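PDB 1IQ0: arginyl-trna synthetase from Thermus thermophilus, which probably joins L-arginine to its cognate tRNA at the expense of ATP, releasing AMP and diphosphate, as a monomeric class I aminoacyl-tRNA synthetase. Local coordinates for residues A[172-176]-A[177-181]; A[210-213]-A[214-217]; A[218-221]-A[222-225]. All blocks are in the same frame, centred on the assembly; numbering follows the deposited sequence.

How the contacts relate
Following the chain from the N terminus, contact 1 comes first, where the loop after helix 154-165 turns into helix 176-189. Contact 2 lies further on, where the loop after helix 197-208 enters helix 213-229, and contact 3 continues along that same helix. The three run in series, none enclosing or crossing another, and each joins consecutive segments, so each shapes a helix start or a helix turn. In space contacts 1 and 3 meet, their centres about 10 Å apart: Lys175 NZ lies 2.9 Å from Ala222 O, a probable hydrogen bond. Contacts 1 and 2 do not touch. All lie in the catalytic domain, where contacts 1 and 3 bring the start of helix 176-189 against helix 213-229.

Contact 1: A[172-176]-A[177-181]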
# COMPACT_ATOMS: atom_id res chain seq x y z
N GLY A 172 -21.74 8.53 -26.90
CA GLY A 172 -21.93 7.10 -26.69
C GLY A 172 -20.70 6.24 -26.87
O GLY A 172 -20.76 5.03 -26.66
N LYS A 173 -19.58 6.84 -27.26
CA LYS A 173 -18.34 6.08 -27.47
C LYS A 173 -17.17 6.54 -26.59
O LYS A 173 -16.42 5.72 -26.07
CB LYS A 173 -17.93 6.14 -28.94
CG LYS A 173 -18.91 5.42 -29.87
CD LYS A 173 -18.42 5.40 -31.32
CE LYS A 173 -18.47 6.79 -31.95
NZ LYS A 173 -19.86 7.30 -32.06
N GLU A 174 -17.02 7.85 -26.44
CA GLU A 174 -15.95 8.41 -25.61
C GLU A 174 -16.10 7.95 -24.15
O GLU A 174 -17.22 7.91 -23.63
CB GLU A 174 -15.99 9.94 -25.71
CG GLU A 174 -15.13 10.69 -24.71
CD GLU A 174 -15.15 12.19 -24.96
OE1 GLU A 174 -16.22 12.72 -25.31
OE2 GLU A 174 -14.10 12.84 -24.79
N LYS A 175 -15.00 7.58 -23.50
CA LYS A 175 -15.06 7.15 -22.10
C LYS A 175 -15.76 8.29 -21.37
O LYS A 175 -15.30 9.43 -21.39
CB LYS A 175 -13.65 6.91 -21.56
CG LYS A 175 -13.63 6.23 -20.20
CD LYS A 175 -12.31 5.49 -19.97
CE LYS A 175 -12.21 4.97 -18.54
NZ LYS A 175 -11.94 6.07 -17.56
N TYR A 176 -16.87 7.98 -20.72
CA TYR A 176 -17.67 9.00 -20.07
C TYR A 176 -16.98 10.03 -19.18
O TYR A 176 -17.30 11.22 -19.28
CB TYR A 176 -18.83 8.36 -19.31
CG TYR A 176 -19.95 9.34 -19.02
CD1 TYR A 176 -20.00 10.05 -17.82
CD2 TYR A 176 -20.95 9.60 -19.97
CE1 TYR A 176 -21.00 10.98 -17.57
CE2 TYR A 176 -21.95 10.52 -19.73
CZ TYR A 176 -21.98 11.21 -18.53
OH TYR A 176 -22.96 12.14 -18.29
N ASP A 177 -16.04 9.62 -18.34
CA ASP A 177 -15.40 10.59 -17.48
C ASP A 177 -14.46 11.53 -18.23
O ASP A 177 -14.13 12.61 -17.74
CB ASP A 177 -14.70 9.92 -16.28
CG ASP A 177 -13.66 8.89 -16.67
OD1 ASP A 177 -13.77 8.30 -17.77
OD2 ASP A 177 -12.75 8.65 -15.85
N HIS A 178 -14.05 11.12 -19.43
CA HIS A 178 -13.20 11.98 -20.26
C HIS A 178 -14.10 13.05 -20.88
O HIS A 178 -13.71 14.20 -21.04
CB HIS A 178 -12.50 11.18 -21.37
CG HIS A 178 -11.25 10.50 -20.91
ND1 HIS A 178 -11.25 9.32 -20.21
CD2 HIS A 178 -9.95 10.87 -21.02
CE1 HIS A 178 -10.01 8.99 -19.90
NE2 HIS A 178 -9.20 9.91 -20.38
N PHE A 179 -15.31 12.64 -21.23
CA PHE A 179 -16.32 13.53 -21.79
C PHE A 179 -16.64 14.60 -20.73
O PHE A 179 -16.69 15.79 -21.03
CB PHE A 179 -17.57 12.70 -22.13
CG PHE A 179 -18.80 13.52 -22.39
CD1 PHE A 179 -18.84 14.44 -23.44
CD2 PHE A 179 -19.94 13.34 -21.61
CE1 PHE A 179 -19.99 15.17 -23.70
CE2 PHE A 179 -21.10 14.07 -21.87
CZ PHE A 179 -21.13 14.99 -22.92
N ALA A 180 -16.82 14.16 -19.48
CA ALA A 180 -17.11 15.08 -18.38
C ALA A 180 -15.93 16.01 -18.15
O ALA A 180 -16.10 17.21 -17.92
CB ALA A 180 -17.42 14.30 -17.10
N GLY A 181 -14.72 15.45 -18.21
CA GLY A 181 -13.53 16.26 -17.99
C GLY A 181 -13.38 17.36 -19.03
O GLY A 181 -12.91 18.46 -18.72
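The Phe179 ring turns its edge to the face of the Tyr176 ring in a T-shaped pair, with centroids 5.6 Å apart and planes at 64°. Phe179 CD2 makes the approach, standing 3.9 Å from Tyr176 CE2 and displaced toward the rim of the tyrosine ring. Trp170 meets both rings, edge-to-face with Tyr176, and completes a small aromatic group at the start of helix 176-189. Glu174 comes across Phe179 at about a right angle: its chain, extended beyond a CG that lies anti to the backbone N (chi1 169°), lays the carboxylate against the phenylalanine backbone and CB, with OE1 3.5 Å from Phe179 CB. The charge of that carboxylate is met by Arg182, further along the helix.

The Lys175 chain passes beside Asp177 and bends at its last torsion, chi4 -74°, which carries the ammonium group back to the carboxylate. Lys175 NZ forms a salt bridge with the syn lone pair of Asp177 OD1 at 2.9 Å. Asp406, Ala222 O and Thr226 also bind this nitrogen. Lys175 is the N-cap residue, and its carbonyl oxygen receives two backbone donors: Phe179 N at 3.2 Å, in the carbonyl plane, and His178 N at 2.9 Å, from above that plane. The His178 ring packs obliquely by ND1 against Lys175 CB, 3.7 Å away; this ND1 is buried without a polar partner. Two carboxylates outnumber the one ammonium group they grip, a surplus probably eased by the nearby helix N terminus and likely to keep Lys175 protonated.

Contact 2: A[210-213]-A[214-217]; sequences GELR and EEVN
Two backbone bonds carry the polar part of the join between Leu212-Arg213 and Val216-Asn217. Asn217 N donates to Arg213 O at 2.7 Å, and Val216 N donates to Leu212 O at 3.2 Å. Since Leu212 is the N-cap residue, these bonds define the first turn of helix 213-229.

The Arg213 and Glu214 side chains are near neighbours without pairing: their guanidinium and carboxylate planes lie only 2° apart, yet Arg213 NE is 5.3 Å from Glu214 OE2. Arg213 instead bridges to Asp242 through NH2 and sets its cation on Trp239, while Asn217 ND2 bonds to Tyr324.

Around this polar frame the packing is made by Leu212 and Glu215. A bend at chi2 (82°) folds the glutamate chain back toward the cap, bringing its CD to 3.7 Å from Leu212 CD1 and its OE1 to 3.4 Å from Leu212 CA. Val216 CG2 sits 3.5 Å from Leu212 O; Leu207 and Leu160 touch both Val216 and Leu212, joining the helix start to helices 197-208 and 154-165.

Glu214 and Glu215 thus place negative charge in the first turn, where they would probably interact favourably with the helix dipole, whereas the arginine charge is committed to partners beyond the turn.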
# COMPACT_ATOMS: atom_id res chain seq x y z
N GLY A 210 -28.94 15.93 -2.85
CA GLY A 210 -28.91 14.54 -3.30
C GLY A 210 -29.76 14.27 -4.53
O GLY A 210 -30.14 13.13 -4.78
N GLU A 211 -30.04 15.31 -5.31
CA GLU A 211 -30.87 15.16 -6.50
C GLU A 211 -30.14 14.88 -7.81
O GLU A 211 -30.78 14.73 -8.86
CB GLU A 211 -31.78 16.39 -6.63
CG GLU A 211 -32.94 16.38 -5.63
CD GLU A 211 -33.60 17.74 -5.44
OE1 GLU A 211 -33.61 18.54 -6.39
OE2 GLU A 211 -34.12 18.00 -4.33
N LEU A 212 -28.81 14.80 -7.77
CA LEU A 212 -28.03 14.52 -8.97
C LEU A 212 -27.11 13.31 -8.78
O LEU A 212 -26.07 13.21 -9.44
CB LEU A 212 -27.16 15.73 -9.37
CG LEU A 212 -27.76 17.01 -9.96
CD1 LEU A 212 -28.72 16.66 -11.10
CD2 LEU A 212 -28.47 17.78 -8.89
N ARG A 213 -27.46 12.40 -7.88
CA ARG A 213 -26.58 11.26 -7.66
C ARG A 213 -26.36 10.40 -8.91
O ARG A 213 -25.22 10.00 -9.19
CB ARG A 213 -27.08 10.36 -6.53
CG ARG A 213 -26.00 9.33 -6.19
CD ARG A 213 -26.49 8.08 -5.48
NE ARG A 213 -26.51 8.24 -4.04
CZ ARG A 213 -26.08 7.33 -3.17
NH1 ARG A 213 -25.57 6.18 -3.60
NH2 ARG A 213 -26.16 7.57 -1.88
N GLU A 214 -27.42 10.11 -9.65
CA GLU A 214 -27.28 9.29 -10.85
C GLU A 214 -26.32 9.92 -11.84
O GLU A 214 -25.49 9.22 -12.43
CB GLU A 214 -28.64 9.06 -11.52
CG GLU A 214 -29.65 8.39 -10.60
CD GLU A 214 -29.05 7.22 -9.85
OE1 GLU A 214 -28.60 6.26 -10.51
OE2 GLU A 214 -29.02 7.26 -8.60
N GLU A 215 -26.42 11.23 -12.01
CA GLU A 215 -25.52 11.93 -12.92
C GLU A 215 -24.06 11.76 -12.47
O GLU A 215 -23.17 11.60 -13.30
CB GLU A 215 -25.87 13.42 -13.00
CG GLU A 215 -27.12 13.72 -13.84
CD GLU A 215 -28.43 13.52 -13.09
OE1 GLU A 215 -28.43 12.93 -11.99
OE2 GLU A 215 -29.47 13.96 -13.62
N VAL A 216 -23.83 11.80 -11.16
CA VAL A 216 -22.49 11.64 -10.62
C VAL A 216 -22.04 10.20 -10.80
O VAL A 216 -20.90 9.93 -11.18
CB VAL A 216 -22.44 11.99 -9.11
CG1 VAL A 216 -21.10 11.55 -8.51
CG2 VAL A 216 -22.65 13.49 -8.90
N ASN A 217 -22.95 9.27 -10.53
CA ASN A 217 -22.65 7.85 -10.65
C ASN A 217 -22.14 7.48 -12.04
O ASN A 217 -21.28 6.60 -12.17
CB ASN A 217 -23.89 7.02 -10.31
CG ASN A 217 -23.56 5.55 -10.07
OD1 ASN A 217 -24.15 4.67 -10.68
ND2 ASN A 217 -22.62 5.30 -9.18

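Contact 3: A[218-221]-A[222-225]; sequences RILL and AQMA
Leu220 CG lies anti to the backbone N (chi1 172°), which sends its branches forward along helix 213-229 toward Gln223 and Met224. Gln223 has CG beside its own backbone N (chi1 -66°) and a chain extended through chi2, so that its amide reaches back to the preceding turn and crosses the Leu220 side chain at about a right angle. There Gln223 OE1 rests 3.6 Å from Leu220 CD1 and equally near Leu220 CA, a contact of an oxygen with carbon atoms. The other end of the amide is gripped by two carbonyl oxygens, those of Asn113 and Lys116, which fixes its rotation.

Met224 approaches Leu220 obliquely. Its CE lies 4.0 Å from Leu220 CG and makes an apolar i to i+4 contact.

In the main chain, Gln223 N donates to Ile219 O at 3.0 Å and Met224 N to Leu220 O at 2.8 Å. The third rung, Ala225 N to Leu221 O at 3.4 Å, is weak; Ala225 N also donates to Ala222 O at 3.2 Å, an i to i+3 bond. Gln223 CG packs 3.4 Å from Ile219 O.

Were Gln223 cut back to an alanine, the carbonyls of Asn113 and Lys116 would probably lose their shared amide donor, and Leu220 CD1 its cover on that side.

Tyr176 touches Arg218 and Ile219, and Asp177 touches Ala222 and Gln223, so helix 176-189 packs along this part of the helix. The arrangement is that of alpha-helical i to i+3 and i to i+4 neighbours, here with a glutamine tying the helix to main-chain oxygens of the predicted 'HIGH' region, the ATP-binding signature of class I synthetases.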
# COMPACT_ATOMS: atom_id res chain seq x y z
N ARG A 218 -22.66 8.14 -13.08
CA ARG A 218 -22.22 7.85 -14.45
C ARG A 218 -20.74 8.12 -14.60
O ARG A 218 -20.02 7.35 -15.25
CB ARG A 218 -22.97 8.71 -15.48
CG ARG A 218 -24.45 8.40 -15.61
CD ARG A 218 -25.06 9.15 -16.79
NE ARG A 218 -24.51 8.71 -18.08
CZ ARG A 218 -24.94 9.14 -19.27
NH1 ARG A 218 -25.92 10.04 -19.34
NH2 ARG A 218 -24.39 8.68 -20.38
N ILE A 219 -20.28 9.21 -14.01
CA ILE A 219 -18.87 9.56 -14.08
C ILE A 219 -18.06 8.56 -13.26
O ILE A 219 -17.02 8.08 -13.73
CB ILE A 219 -18.63 10.99 -13.54
CG1 ILE A 219 -19.45 11.99 -14.38
CG2 ILE A 219 -17.15 11.34 -13.59
CD1 ILE A 219 -19.24 13.45 -13.99
N LEU A 220 -18.54 8.23 -12.06
CA LEU A 220 -17.84 7.28 -11.19
C LEU A 220 -17.66 5.90 -11.84
O LEU A 220 -16.61 5.29 -11.70
CB LEU A 220 -18.59 7.12 -9.85
CG LEU A 220 -18.04 6.00 -8.94
CD1 LEU A 220 -16.58 6.28 -8.59
CD2 LEU A 220 -18.89 5.88 -7.69
N LEU A 221 -18.67 5.42 -12.54
CA LEU A 221 -18.56 4.12 -13.19
C LEU A 221 -17.40 4.09 -14.19
O LEU A 221 -16.67 3.10 -14.27
CB LEU A 221 -19.87 3.75 -13.88
CG LEU A 221 -20.98 3.30 -12.91
CD1 LEU A 221 -22.30 3.09 -13.65
CD2 LEU A 221 -20.55 2.00 -12.23
N ALA A 222 -17.21 5.19 -14.93
CA ALA A 222 -16.12 5.28 -15.90
C ALA A 222 -14.77 5.41 -15.19
O ALA A 222 -13.76 4.88 -15.66
CB ALA A 222 -16.35 6.47 -16.84
N GLN A 223 -14.74 6.12 -14.06
CA GLN A 223 -13.50 6.25 -13.32
C GLN A 223 -13.13 4.87 -12.79
O GLN A 223 -11.95 4.52 -12.71
CB GLN A 223 -13.66 7.18 -12.11
CG GLN A 223 -13.95 8.62 -12.41
CD GLN A 223 -14.11 9.41 -11.13
OE1 GLN A 223 -14.86 9.00 -10.25
NE2 GLN A 223 -13.41 10.53 -11.01
N MET A 224 -14.15 4.10 -12.42
CA MET A 224 -13.94 2.77 -11.87
C MET A 224 -13.31 1.81 -12.87
O MET A 224 -12.67 0.84 -12.47
CB MET A 224 -15.26 2.20 -11.35
CG MET A 224 -15.10 0.98 -10.45
SD MET A 224 -16.56 0.69 -9.42
CE MET A 224 -16.65 2.26 -8.56
N ALA A 225 -13.48 2.08 -14.16
CA ALA A 225 -12.88 1.22 -15.18
C ALA A 225 -11.36 1.38 -15.09
O ALA A 225 -10.61 0.42 -15.28
CB ALA A 225 -13.37 1.61 -16.57